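Local coordinates for conserved protein with 2 CBS domains (Pyrobaculum aerophilum, PDB 2RIH) that binds AMP through a pair of CBS domains and probably works as an adenine-nucleotide-sensing module, at residues A[36-41]-A[114-119]; A[79-84]-A[93-98]; A[87-92]-A[120-125]. One frame throughout, in Å; residues are numbered along the deposited sequence. Where two conformers were deposited one is given.

Contact 1: A[36-41]-A[114-119]. With SO4 (sulfate ion), chain D.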
ATOM      1  N   VAL A  36       8.636   1.558   4.614  1.00 24.34           N
ATOM      2  CA  VAL A  36       8.235   0.699   3.503  1.00 23.86           C
ATOM      3  C   VAL A  36       7.172  -0.260   4.027  1.00 21.67           C
ATOM      4  O   VAL A  36       6.942  -0.333   5.233  1.00 20.78           O
ATOM      5  CB  VAL A  36       9.428  -0.055   2.864  1.00 24.31           C
ATOM      6  CG1 VAL A  36      10.378   0.942   2.189  1.00 25.28           C
ATOM      7  CG2 VAL A  36      10.167  -0.940   3.902  1.00 22.33           C
ATOM      8  N   GLY A  37       6.530  -0.988   3.125  1.00 21.19           N
ATOM      9  CA  GLY A  37       5.341  -1.757   3.477  1.00 23.54           C
ATOM     10  C   GLY A  37       5.434  -3.262   3.424  1.00 21.97           C
ATOM     11  O   GLY A  37       4.463  -3.937   3.765  1.00 23.05           O
ATOM     12  N   LEU A  38       6.574  -3.797   2.988  1.00 24.27           N
ATOM     13  CA  LEU A  38       6.767  -5.248   2.951  1.00 23.62           C
ATOM     14  C   LEU A  38       8.101  -5.692   3.540  1.00 23.44           C
ATOM     15  O   LEU A  38       9.165  -5.173   3.169  1.00 24.26           O
ATOM     16  CB  LEU A  38       6.616  -5.799   1.528  1.00 25.02           C
ATOM     17  CG  LEU A  38       6.569  -7.330   1.456  1.00 24.44           C
ATOM     18  CD1 LEU A  38       5.254  -7.825   0.874  1.00 26.54           C
ATOM     19  CD2 LEU A  38       7.766  -7.899   0.699  1.00 27.92           C
ATOM     20  N   ALA A  39       8.009  -6.647   4.470  1.00 21.37           N
ATOM     21  CA  ALA A  39       9.148  -7.296   5.086  1.00 21.69           C
ATOM     22  C   ALA A  39       9.310  -8.727   4.548  1.00 20.53           C
ATOM     23  O   ALA A  39       8.329  -9.437   4.317  1.00 18.65           O
ATOM     24  CB  ALA A  39       8.983  -7.324   6.621  1.00 22.44           C
ATOM     25  N   VAL A  40      10.554  -9.144   4.355  1.00 20.56           N
ATOM     26  CA  VAL A  40      10.857 -10.514   3.967  1.00 22.86           C
ATOM     27  C   VAL A  40      11.330 -11.303   5.191  1.00 22.84           C
ATOM     28  O   VAL A  40      12.220 -10.865   5.911  1.00 23.23           O
ATOM     29  CB  VAL A  40      11.938 -10.561   2.857  1.00 23.40           C
ATOM     30  CG1 VAL A  40      12.339 -12.006   2.534  1.00 21.33           C
ATOM     31  CG2 VAL A  40      11.448  -9.853   1.606  1.00 21.49           C
ATOM     32  N   LEU A  41      10.711 -12.452   5.437  1.00 24.93           N
ATOM     33  CA  LEU A  41      11.173 -13.354   6.496  1.00 23.93           C
ATOM     34  C   LEU A  41      12.140 -14.329   5.845  1.00 24.71           C
ATOM     35  O   LEU A  41      11.844 -14.883   4.788  1.00 21.53           O
ATOM     36  CB  LEU A  41      10.013 -14.078   7.183  1.00 24.07           C
ATOM     37  CG  LEU A  41       8.984 -13.233   7.957  1.00 23.50           C
ATOM     38  CD1 LEU A  41       8.092 -14.141   8.812  1.00 21.74           C
ATOM     39  CD2 LEU A  41       9.618 -12.148   8.838  1.00 24.77           C
ATOM     40  N   VAL A 114      17.556  -9.693  -3.167  1.00 23.41           N
ATOM     41  CA  VAL A 114      18.214  -8.497  -3.666  1.00 22.68           C
ATOM     42  C   VAL A 114      17.483  -7.258  -3.140  1.00 22.23           C
ATOM     43  O   VAL A 114      18.091  -6.291  -2.688  1.00 24.42           O
ATOM     44  CB  VAL A 114      18.196  -8.478  -5.214  1.00 23.44           C
ATOM     45  CG1 VAL A 114      18.958  -7.260  -5.744  1.00 25.46           C
ATOM     46  CG2 VAL A 114      18.793  -9.766  -5.767  1.00 23.94           C
ATOM     47  N   GLY A 115      16.164  -7.290  -3.216  1.00 21.55           N
ATOM     48  CA  GLY A 115      15.369  -6.177  -2.769  1.00 21.89           C
ATOM     49  C   GLY A 115      13.900  -6.489  -2.824  1.00 23.29           C
ATOM     50  O   GLY A 115      13.491  -7.650  -3.041  1.00 20.80           O
ATOM     51  N   VAL A 116      13.122  -5.437  -2.600  1.00 22.12           N
ATOM     52  CA  VAL A 116      11.680  -5.472  -2.700  1.00 23.36           C
ATOM     53  C   VAL A 116      11.260  -4.292  -3.576  1.00 24.24           C
ATOM     54  O   VAL A 116      11.655  -3.144  -3.341  1.00 24.18           O
ATOM     55  CB  VAL A 116      11.015  -5.370  -1.308  1.00 23.23           C
ATOM     56  CG1 VAL A 116       9.480  -5.198  -1.442  1.00 23.82           C
ATOM     57  CG2 VAL A 116      11.367  -6.589  -0.461  1.00 21.01           C
ATOM     58  N   LEU A 117      10.473  -4.595  -4.595  1.00 23.41           N
ATOM     59  CA  LEU A 117       9.962  -3.606  -5.519  1.00 25.14           C
ATOM     60  C   LEU A 117       8.505  -3.318  -5.157  1.00 26.11           C
ATOM     61  O   LEU A 117       7.721  -4.236  -4.919  1.00 25.75           O
ATOM     62  CB  LEU A 117      10.069  -4.151  -6.944  1.00 25.43           C
ATOM     63  CG  LEU A 117       9.843  -3.205  -8.119  1.00 27.13           C
ATOM     64  CD1 LEU A 117      11.022  -2.241  -8.270  1.00 25.45           C
ATOM     65  CD2 LEU A 117       9.631  -4.006  -9.407  1.00 26.50           C
ATOM     66  N   SER A 118       8.162  -2.036  -5.108  1.00 25.28           N
ATOM     67  CA  SER A 118       6.827  -1.594  -4.802  1.00 25.80           C
ATOM     68  C   SER A 118       6.110  -1.099  -6.056  1.00 26.11           C
ATOM     69  O   SER A 118       6.737  -0.748  -7.049  1.00 20.80           O
ATOM     70  CB  SER A 118       6.893  -0.448  -3.794  1.00 27.02           C
ATOM     71  OG  SER A 118       5.632   0.142  -3.646  1.00 28.37           O
ATOM     72  N   ILE A 119       4.784  -1.054  -5.974  1.00 26.01           N
ATOM     73  CA  ILE A 119       3.960  -0.432  -6.994  1.00 27.63           C
ATOM     74  C   ILE A 119       4.304   1.078  -7.146  1.00 27.19           C
ATOM     75  O   ILE A 119       4.198   1.646  -8.235  1.00 24.49           O
ATOM     76  CB  ILE A 119       2.462  -0.662  -6.675  1.00 27.99           C
ATOM     77  CG1 ILE A 119       1.597  -0.376  -7.899  1.00 28.00           C
ATOM     78  CG2 ILE A 119       2.009   0.178  -5.465  1.00 28.45           C
ATOM     79  CD1 ILE A 119       0.211  -0.978  -7.783  1.00 29.43           C
TER
HETATM   80  S   SO4 D 140       6.014   1.135  -0.169  1.00 28.55           S
HETATM   81  O1  SO4 D 140       4.951   1.062  -1.155  1.00 27.97           O
HETATM   82  O2  SO4 D 140       7.263   1.491  -0.830  1.00 33.64           O
HETATM   83  O3  SO4 D 140       5.716   2.165   0.804  1.00 29.03           O
HETATM   84  O4  SO4 D 140       6.157  -0.140   0.502  1.00 28.79           O
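Strands 38-43 and 113-118 approach with L38 and V116 as the nearest backbone pair, their CA atoms 7.5 Å apart, a spacing that leaves the meeting to side chains. V116 carries it with both methyl branches. Its CG1, set anti to the backbone N (chi1 172°), lies 3.8 Å from L38 CD2, the two side chains crossing at about a right angle. The other branch, V116 CG2, lies 3.9 Å from V40 CG2, and here the valines run past each other in opposite directions. L38 and V40, two residues apart on one strand, thus receive one valine between them. Each strand belongs to the three-stranded sheet of a different CBS domain, so the contact is a sheet-to-sheet seam of the Bateman module, in which paired CBS domains frame nucleotide clefts. G37, L38 and S118 all belong to one AMP site. No AMP is bound to this chain in the model; a sulfate, probably from the crystallisation liquor, bridges the two segments instead. G37 N donates to sulfate O4 over 2.8 Å with a bent N-H...O angle of 131°, while S118 OG gives its proton to sulfate O1 at 2.7 Å. S118 OG, anti to its own N (chi1 170°), also caps R120 N at the start of helix 119-123. H103 NE2 of the same chain and R57 NH2 of the second subunit also bond the anion.

Contact 2: A[79-84]-A[93-98]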
ATOM      1  N   SER A  79       3.498 -16.675   1.159  1.00 24.22           N
ATOM      2  CA  SER A  79       4.586 -17.193   0.332  1.00 24.82           C
ATOM      3  C   SER A  79       5.157 -16.063  -0.526  1.00 24.24           C
ATOM      4  O   SER A  79       4.395 -15.239  -1.038  1.00 24.41           O
ATOM      5  CB  SER A  79       4.096 -18.329  -0.560  1.00 24.48           C
ATOM      6  OG  SER A  79       5.186 -19.026  -1.116  1.00 26.79           O
ATOM      7  N   PRO A  80       6.498 -15.999  -0.666  1.00 24.35           N
ATOM      8  CA  PRO A  80       7.066 -14.912  -1.468  1.00 22.62           C
ATOM      9  C   PRO A  80       6.757 -15.017  -2.970  1.00 21.72           C
ATOM     10  O   PRO A  80       7.012 -16.057  -3.597  1.00 19.16           O
ATOM     11  CB  PRO A  80       8.584 -15.035  -1.219  1.00 24.01           C
ATOM     12  CG  PRO A  80       8.728 -15.923  -0.047  1.00 24.35           C
ATOM     13  CD  PRO A  80       7.557 -16.858  -0.112  1.00 23.63           C
ATOM     14  N   ILE A  81       6.185 -13.949  -3.520  1.00 19.73           N
ATOM     15  CA  ILE A  81       6.006 -13.812  -4.957  1.00 21.00           C
ATOM     16  C   ILE A  81       7.225 -13.044  -5.467  1.00 21.28           C
ATOM     17  O   ILE A  81       7.427 -11.871  -5.132  1.00 22.37           O
ATOM     18  CB  ILE A  81       4.701 -13.065  -5.339  1.00 21.23           C
ATOM     19  CG1 ILE A  81       3.462 -13.744  -4.718  1.00 22.12           C
ATOM     20  CG2 ILE A  81       4.572 -12.960  -6.879  1.00 20.22           C
ATOM     21  CD1 ILE A  81       3.339 -15.264  -4.967  1.00 21.68           C
ATOM     22  N   THR A  82       8.039 -13.711  -6.272  1.00 21.36           N
ATOM     23  CA  THR A  82       9.336 -13.177  -6.642  1.00 22.72           C
ATOM     24  C   THR A  82       9.484 -12.853  -8.124  1.00 23.15           C
ATOM     25  O   THR A  82       8.788 -13.404  -8.974  1.00 22.33           O
ATOM     26  CB  THR A  82      10.466 -14.167  -6.288  1.00 22.42           C
ATOM     27  OG1 THR A  82      10.314 -15.349  -7.075  1.00 24.11           O
ATOM     28  CG2 THR A  82      10.452 -14.537  -4.795  1.00 21.36           C
ATOM     29  N   VAL A  83      10.416 -11.944  -8.401  1.00 23.30           N
ATOM     30  CA  VAL A  83      10.923 -11.709  -9.750  1.00 23.72           C
ATOM     31  C   VAL A  83      12.438 -11.688  -9.669  1.00 22.99           C
ATOM     32  O   VAL A  83      13.005 -11.555  -8.589  1.00 20.88           O
ATOM     33  CB  VAL A  83      10.419 -10.376 -10.364  1.00 23.42           C
ATOM     34  CG1 VAL A  83       8.920 -10.433 -10.582  1.00 25.33           C
ATOM     35  CG2 VAL A  83      10.809  -9.179  -9.488  1.00 23.38           C
ATOM     36  N   LEU A  84      13.086 -11.839 -10.818  1.00 24.01           N
ATOM     37  CA  LEU A  84      14.538 -11.741 -10.903  1.00 23.28           C
ATOM     38  C   LEU A  84      14.963 -10.281 -10.989  1.00 22.33           C
ATOM     39  O   LEU A  84      14.226  -9.450 -11.516  1.00 21.26           O
ATOM     40  CB  LEU A  84      15.068 -12.504 -12.124  1.00 22.55           C
ATOM     41  CG  LEU A  84      14.902 -14.020 -12.129  1.00 21.80           C
ATOM     42  CD1 LEU A  84      15.155 -14.563 -13.535  1.00 23.71           C
ATOM     43  CD2 LEU A  84      15.835 -14.687 -11.101  1.00 21.98           C
ATOM     44  N   ALA A  93       5.154  -5.809 -12.660  1.00 21.64           N
ATOM     45  CA  ALA A  93       3.821  -5.224 -12.748  1.00 23.97           C
ATOM     46  C   ALA A  93       2.760  -6.297 -12.964  1.00 24.86           C
ATOM     47  O   ALA A  93       1.740  -6.306 -12.284  1.00 22.98           O
ATOM     48  CB  ALA A  93       3.759  -4.199 -13.880  1.00 23.57           C
ATOM     49  N   GLU A  94       3.010  -7.197 -13.912  1.00 27.15           N
ATOM     50  CA  GLU A  94       2.088  -8.295 -14.196  1.00 28.42           C
ATOM     51  C   GLU A  94       1.894  -9.208 -12.979  1.00 27.61           C
ATOM     52  O   GLU A  94       0.758  -9.547 -12.631  1.00 26.29           O
ATOM     53  CB  GLU A  94       2.567  -9.095 -15.414  1.00 30.88           C
ATOM     54  CG  GLU A  94       1.499  -9.975 -16.046  1.00 33.37           C
ATOM     55  CD  GLU A  94       0.258  -9.199 -16.480  1.00 36.86           C
ATOM     56  OE1 GLU A  94       0.370  -7.999 -16.843  1.00 39.95           O
ATOM     57  OE2 GLU A  94      -0.839  -9.797 -16.456  1.00 39.12           O
ATOM     58  N   LYS A  95       2.983  -9.585 -12.315  1.00 28.05           N
ATOM     59  CA  LYS A  95       2.876 -10.389 -11.090  1.00 28.77           C
ATOM     60  C   LYS A  95       2.073  -9.664 -10.005  1.00 27.55           C
ATOM     61  O   LYS A  95       1.272 -10.284  -9.310  1.00 28.84           O
ATOM     62  CB  LYS A  95       4.252 -10.812 -10.544  1.00 31.56           C
ATOM     63  CG  LYS A  95       4.872 -11.998 -11.283  1.00 34.34           C
ATOM     64  CD  LYS A  95       5.405 -13.057 -10.324  1.00 34.88           C
ATOM     65  CE  LYS A  95       5.895 -14.306 -11.060  1.00 36.14           C
ATOM     66  NZ  LYS A  95       5.884 -15.531 -10.182  1.00 36.41           N
ATOM     67  N   MET A  96       2.278  -8.357  -9.858  1.00 26.17           N
ATOM     68  CA  MET A  96       1.492  -7.583  -8.902  1.00 25.23           C
ATOM     69  C   MET A  96       0.014  -7.630  -9.263  1.00 24.84           C
ATOM     70  O   MET A  96      -0.826  -7.864  -8.400  1.00 22.78           O
ATOM     71  CB  MET A  96       1.953  -6.126  -8.843  1.00 24.82           C
ATOM     72  CG  MET A  96       3.238  -5.930  -8.111  1.00 25.46           C
ATOM     73  SD  MET A  96       3.729  -4.211  -8.113  1.00 25.54           S
ATOM     74  CE  MET A  96       5.472  -4.429  -7.777  1.00 23.83           C
ATOM     75  N   ARG A  97      -0.290  -7.401 -10.542  0.50 25.25           N
ATOM     76  CA  ARG A  97      -1.669  -7.411 -11.042  0.50 26.32           C
ATOM     77  C   ARG A  97      -2.335  -8.771 -10.860  0.50 25.88           C
ATOM     78  O   ARG A  97      -3.454  -8.861 -10.350  0.50 26.07           O
ATOM     79  CB  ARG A  97      -1.718  -7.014 -12.533  0.50 26.86           C
ATOM     80  CG  ARG A  97      -3.111  -7.159 -13.173  0.50 27.61           C
ATOM     81  CD  ARG A  97      -3.208  -6.559 -14.582  0.50 28.60           C
ATOM     82  NE  ARG A  97      -2.912  -7.507 -15.661  0.50 29.34           N
ATOM     83  CZ  ARG A  97      -3.767  -8.403 -16.163  0.50 29.23           C
ATOM     84  NH1 ARG A  97      -5.002  -8.526 -15.686  0.50 30.18           N
ATOM     85  NH2 ARG A  97      -3.381  -9.200 -17.152  0.50 28.94           N
ATOM     86  N   ARG A  98      -1.642  -9.824 -11.283  1.00 25.35           N
ATOM     87  CA  ARG A  98      -2.210 -11.175 -11.283  1.00 26.42           C
ATOM     88  C   ARG A  98      -2.325 -11.803  -9.895  1.00 24.27           C
ATOM     89  O   ARG A  98      -3.160 -12.670  -9.687  1.00 26.74           O
ATOM     90  CB  ARG A  98      -1.425 -12.101 -12.224  1.00 26.10           C
ATOM     91  CG  ARG A  98      -1.406 -11.669 -13.695  1.00 28.13           C
ATOM     92  CD  ARG A  98      -2.795 -11.346 -14.245  1.00 31.10           C
ATOM     93  NE  ARG A  98      -3.809 -12.337 -13.872  1.00 32.92           N
ATOM     94  CZ  ARG A  98      -4.158 -13.401 -14.588  1.00 33.87           C
ATOM     95  NH1 ARG A  98      -3.579 -13.668 -15.764  1.00 37.84           N
ATOM     96  NH2 ARG A  98      -5.100 -14.218 -14.123  1.00 33.68           N
TER
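Two torsion choices bring I81 and K95 together: I81 has CG1 anti to the carbonyl carbon (chi1 -56°), which leaves CG2 anti to the backbone N and turned to K95, and K95, with CG anti to the carbonyl carbon, bends its chain at chi2 (-133°) before running on nearly extended. The bend lays the middle of the lysine chain against the strand segment. I81 CG2 touches K95 CD at 3.5 Å, the side chains meeting at a slant, and the same K95 CD is 3.7 Å from T82 O. Beyond it, K95 CE and K95 NZ pass the same carbonyl oxygen at similar range. V83 adds a looser touch, its CG1 4.4 Å from K95 CD. I81 and V83 start toward the helix, whereas T82 points away from it and takes part through its backbone. The pair joins the first strand and the helix of a beta-alpha-beta unit (strand 82-84, helix 89-99, strand 103-107) in the second CBS domain. Here the helix packs over the sheet, and V83 also rests on V104 and V106 of the neighbouring strand. I81 belongs to an AMP site seen for this protein. The chemistry across the contact is therefore mainly that of methylenes: the ammonium group runs alongside T82 O at a range too long for a hydrogen bond, and K95 contributes the aliphatic part of its chain as an apolar cover for I81.

Contact 3: A[87-92]-A[120-125]. With SO4 (sulfate ion), chain D.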
ATOM      1  N   ASP A  87      14.867  -9.342 -14.565  1.00 25.92           N
ATOM      2  CA  ASP A  87      13.586  -9.267 -15.270  1.00 25.23           C
ATOM      3  C   ASP A  87      13.233  -7.831 -15.639  1.00 24.45           C
ATOM      4  O   ASP A  87      13.542  -6.913 -14.880  1.00 23.93           O
ATOM      5  CB  ASP A  87      12.438  -9.822 -14.413  1.00 25.65           C
ATOM      6  CG  ASP A  87      12.392 -11.336 -14.401  1.00 24.52           C
ATOM      7  OD1 ASP A  87      12.970 -11.959 -15.313  1.00 23.13           O
ATOM      8  OD2 ASP A  87      11.773 -11.895 -13.474  1.00 25.78           O
ATOM      9  N   PRO A  88      12.615  -7.636 -16.819  1.00 25.08           N
ATOM     10  CA  PRO A  88      12.042  -6.342 -17.147  1.00 25.66           C
ATOM     11  C   PRO A  88      10.906  -5.977 -16.194  1.00 24.83           C
ATOM     12  O   PRO A  88      10.194  -6.852 -15.700  1.00 26.81           O
ATOM     13  CB  PRO A  88      11.513  -6.522 -18.576  1.00 25.60           C
ATOM     14  CG  PRO A  88      11.414  -7.988 -18.782  1.00 27.52           C
ATOM     15  CD  PRO A  88      12.456  -8.607 -17.919  1.00 26.60           C
ATOM     16  N   VAL A  89      10.740  -4.687 -15.950  1.00 24.79           N
ATOM     17  CA  VAL A  89       9.765  -4.220 -14.974  1.00 25.55           C
ATOM     18  C   VAL A  89       8.315  -4.644 -15.283  1.00 26.37           C
ATOM     19  O   VAL A  89       7.495  -4.700 -14.367  1.00 26.07           O
ATOM     20  CB  VAL A  89       9.864  -2.687 -14.774  1.00 24.40           C
ATOM     21  CG1 VAL A  89      11.248  -2.316 -14.235  1.00 25.67           C
ATOM     22  CG2 VAL A  89       9.569  -1.942 -16.067  1.00 24.92           C
ATOM     23  N   HIS A  90       8.002  -4.960 -16.544  1.00 26.88           N
ATOM     24  CA  HIS A  90       6.645  -5.389 -16.900  1.00 28.44           C
ATOM     25  C   HIS A  90       6.297  -6.749 -16.291  1.00 28.45           C
ATOM     26  O   HIS A  90       5.124  -7.029 -16.023  1.00 27.37           O
ATOM     27  CB  HIS A  90       6.413  -5.383 -18.428  1.00 32.78           C
ATOM     28  CG  HIS A  90       7.027  -6.540 -19.160  1.00 34.69           C
ATOM     29  ND1 HIS A  90       6.456  -7.793 -19.185  1.00 37.49           N
ATOM     30  CD2 HIS A  90       8.139  -6.620 -19.932  1.00 36.93           C
ATOM     31  CE1 HIS A  90       7.201  -8.602 -19.919  1.00 37.22           C
ATOM     32  NE2 HIS A  90       8.227  -7.913 -20.388  1.00 36.68           N
ATOM     33  N   VAL A  91       7.319  -7.581 -16.067  1.00 27.46           N
ATOM     34  CA  VAL A  91       7.143  -8.860 -15.387  1.00 26.43           C
ATOM     35  C   VAL A  91       6.707  -8.655 -13.928  1.00 26.35           C
ATOM     36  O   VAL A  91       5.884  -9.417 -13.421  1.00 25.36           O
ATOM     37  CB  VAL A  91       8.426  -9.725 -15.434  1.00 28.33           C
ATOM     38  CG1 VAL A  91       8.290 -10.943 -14.531  1.00 29.07           C
ATOM     39  CG2 VAL A  91       8.723 -10.154 -16.862  1.00 29.53           C
ATOM     40  N   ALA A  92       7.253  -7.631 -13.264  1.00 25.69           N
ATOM     41  CA  ALA A  92       6.881  -7.322 -11.875  1.00 23.40           C
ATOM     42  C   ALA A  92       5.459  -6.778 -11.797  1.00 23.46           C
ATOM     43  O   ALA A  92       4.664  -7.234 -10.970  1.00 23.36           O
ATOM     44  CB  ALA A  92       7.855  -6.331 -11.260  1.00 21.71           C
ATOM     45  N   ARG A 120       4.751   1.705  -6.062  1.00 26.50           N
ATOM     46  CA  ARG A 120       5.275   3.088  -6.106  1.00 28.57           C
ATOM     47  C   ARG A 120       6.437   3.254  -7.066  1.00 28.24           C
ATOM     48  O   ARG A 120       6.566   4.296  -7.721  1.00 29.29           O
ATOM     49  CB  ARG A 120       5.823   3.498  -4.750  1.00 30.41           C
ATOM     50  CG  ARG A 120       4.876   4.131  -3.808  1.00 32.45           C
ATOM     51  CD  ARG A 120       5.555   4.198  -2.443  1.00 34.09           C
ATOM     52  NE  ARG A 120       5.166   5.392  -1.737  1.00 36.99           N
ATOM     53  CZ  ARG A 120       4.484   5.453  -0.605  1.00 35.19           C
ATOM     54  NH1 ARG A 120       4.092   4.373   0.060  1.00 35.27           N
ATOM     55  NH2 ARG A 120       4.215   6.649  -0.136  1.00 38.32           N
ATOM     56  N   ASP A 121       7.311   2.250  -7.100  1.00 26.92           N
ATOM     57  CA  ASP A 121       8.518   2.286  -7.931  1.00 27.07           C
ATOM     58  C   ASP A 121       8.207   2.205  -9.423  1.00 28.26           C
ATOM     59  O   ASP A 121       8.956   2.731 -10.258  1.00 28.18           O
ATOM     60  CB  ASP A 121       9.457   1.137  -7.555  1.00 27.30           C
ATOM     61  CG  ASP A 121       9.918   1.200  -6.108  1.00 29.28           C
ATOM     62  OD1 ASP A 121      10.464   2.254  -5.696  1.00 29.56           O
ATOM     63  OD2 ASP A 121       9.763   0.181  -5.385  1.00 29.20           O
ATOM     64  N   LEU A 122       7.102   1.544  -9.755  1.00 27.75           N
ATOM     65  CA  LEU A 122       6.750   1.270 -11.141  1.00 26.45           C
ATOM     66  C   LEU A 122       5.798   2.282 -11.758  1.00 27.41           C
ATOM     67  O   LEU A 122       5.787   2.466 -12.977  1.00 29.06           O
ATOM     68  CB  LEU A 122       6.076  -0.100 -11.232  1.00 25.59           C
ATOM     69  CG  LEU A 122       6.883  -1.333 -10.858  1.00 25.64           C
ATOM     70  CD1 LEU A 122       5.997  -2.559 -10.910  1.00 23.95           C
ATOM     71  CD2 LEU A 122       8.083  -1.481 -11.781  1.00 26.96           C
ATOM     72  N   CYS A 123       4.985   2.922 -10.927  1.00 27.00           N
ATOM     73  CA  CYS A 123       3.785   3.578 -11.430  1.00 28.09           C
ATOM     74  C   CYS A 123       3.803   5.101 -11.479  1.00 29.07           C
ATOM     75  O   CYS A 123       2.809   5.705 -11.877  1.00 28.08           O
ATOM     76  CB  CYS A 123       2.594   3.082 -10.621  1.00 26.87           C
ATOM     77  SG  CYS A 123       2.405   1.311 -10.774  1.00 27.60           S
ATOM     78  N   PHE A 124       4.926   5.714 -11.107  1.00 31.80           N
ATOM     79  CA  PHE A 124       5.037   7.178 -11.123  1.00 32.68           C
ATOM     80  C   PHE A 124       5.750   7.750 -12.366  1.00 34.03           C
ATOM     81  O   PHE A 124       5.228   8.659 -13.021  1.00 36.19           O
ATOM     82  CB  PHE A 124       5.724   7.673  -9.844  1.00 33.64           C
ATOM     83  CG  PHE A 124       4.882   7.547  -8.585  1.00 33.19           C
ATOM     84  CD1 PHE A 124       3.490   7.473  -8.630  1.00 34.20           C
ATOM     85  CD2 PHE A 124       5.498   7.571  -7.340  1.00 33.84           C
ATOM     86  CE1 PHE A 124       2.739   7.376  -7.458  1.00 34.02           C
ATOM     87  CE2 PHE A 124       4.752   7.489  -6.159  1.00 34.84           C
ATOM     88  CZ  PHE A 124       3.369   7.386  -6.225  1.00 34.94           C
ATOM     89  N   GLU A 125       6.927   7.228 -12.700  1.00 31.81           N
ATOM     90  CA  GLU A 125       7.713   7.801 -13.797  1.00 31.31           C
ATOM     91  C   GLU A 125       7.183   7.415 -15.184  1.00 30.79           C
ATOM     92  O   GLU A 125       6.945   6.244 -15.464  1.00 28.17           O
ATOM     93  CB  GLU A 125       9.178   7.399 -13.680  1.00 30.68           C
ATOM     94  CG  GLU A 125      10.061   8.139 -14.656  1.00 30.96           C
ATOM     95  CD  GLU A 125      11.506   7.706 -14.606  1.00 30.26           C
ATOM     96  OE1 GLU A 125      11.897   6.996 -13.658  1.00 29.12           O
ATOM     97  OE2 GLU A 125      12.241   8.078 -15.536  1.00 28.86           O
TER
HETATM   98  S   SO4 D 140       6.014   1.135  -0.169  1.00 28.55           S
HETATM   99  O1  SO4 D 140       4.951   1.062  -1.155  1.00 27.97           O
HETATM  100  O2  SO4 D 140       7.263   1.491  -0.830  1.00 33.64           O
HETATM  101  O3  SO4 D 140       5.716   2.165   0.804  1.00 29.03           O
HETATM  102  O4  SO4 D 140       6.157  -0.140   0.502  1.00 28.79           O
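Apolar contact comes first, and L122 supplies one whole side of it. The leucine points toward helix 89-99, and its CG, anti to the carbonyl carbon (chi1 -64°), carries both methyls to residues three apart there: L122 CD2 lies 3.7 Å from V89 CB, and L122 CD1 reaches A92 CB at 4.2 Å. The side chains of L122 and V89 slide past each other in opposite directions, while A92 offers its CB to the other methyl. V89 and L122 are the nearest backbone pair, with CA atoms 7.3 Å apart. L10 touches both of them, and L117 of strand 113-118 touches both A92 and L122, so helix 89-99 and the short, weakly bonded helical turn 119-123 meet on the buried side of the second CBS domain. The polar interactions are made by the residues just before L122. R120 NH1 makes a weak hydrogen bond to sulfate O3, 2.8 Å long with an N-H...O angle of 120°, and sulfate O1 lies at the edge of the guanidinium, in its plane. R120 NE is engaged separately, by N100 of the second subunit. D121 pairs with K12 through OD1 and accepts a bond from S118 N through OD2; it and R120 both belong to an AMP site. The covalent link is C123, joined by a disulfide to C123 of the second subunit. The chemistry implies a division of labour on one short helical turn: across these two segments the contact is purely apolar, through L122, while neighbouring residues present charge to the anion site and tie the two subunits together.

One sulfate ties contact 1 to contact 3: G37 and S118 hold it from the first and R120, by a weak bond, from the third, marking part of an AMP site although the centres of these contacts lie 13 Å apart. Strand 113-118 runs directly into helix 119-123, and L117 bridges the two contacts, its CD2 3.5 Å from A92 CB. M96 is a second junction: its CE lies 3.6 Å from L117 O and 3.7 Å from L122 CD1, linking contact 2 to both others. Contacts 2 and 3 share helix 89-99, with centres 11 Å apart. Contact 2 holds I81 of the other AMP site, while all three contacts touch the second subunit.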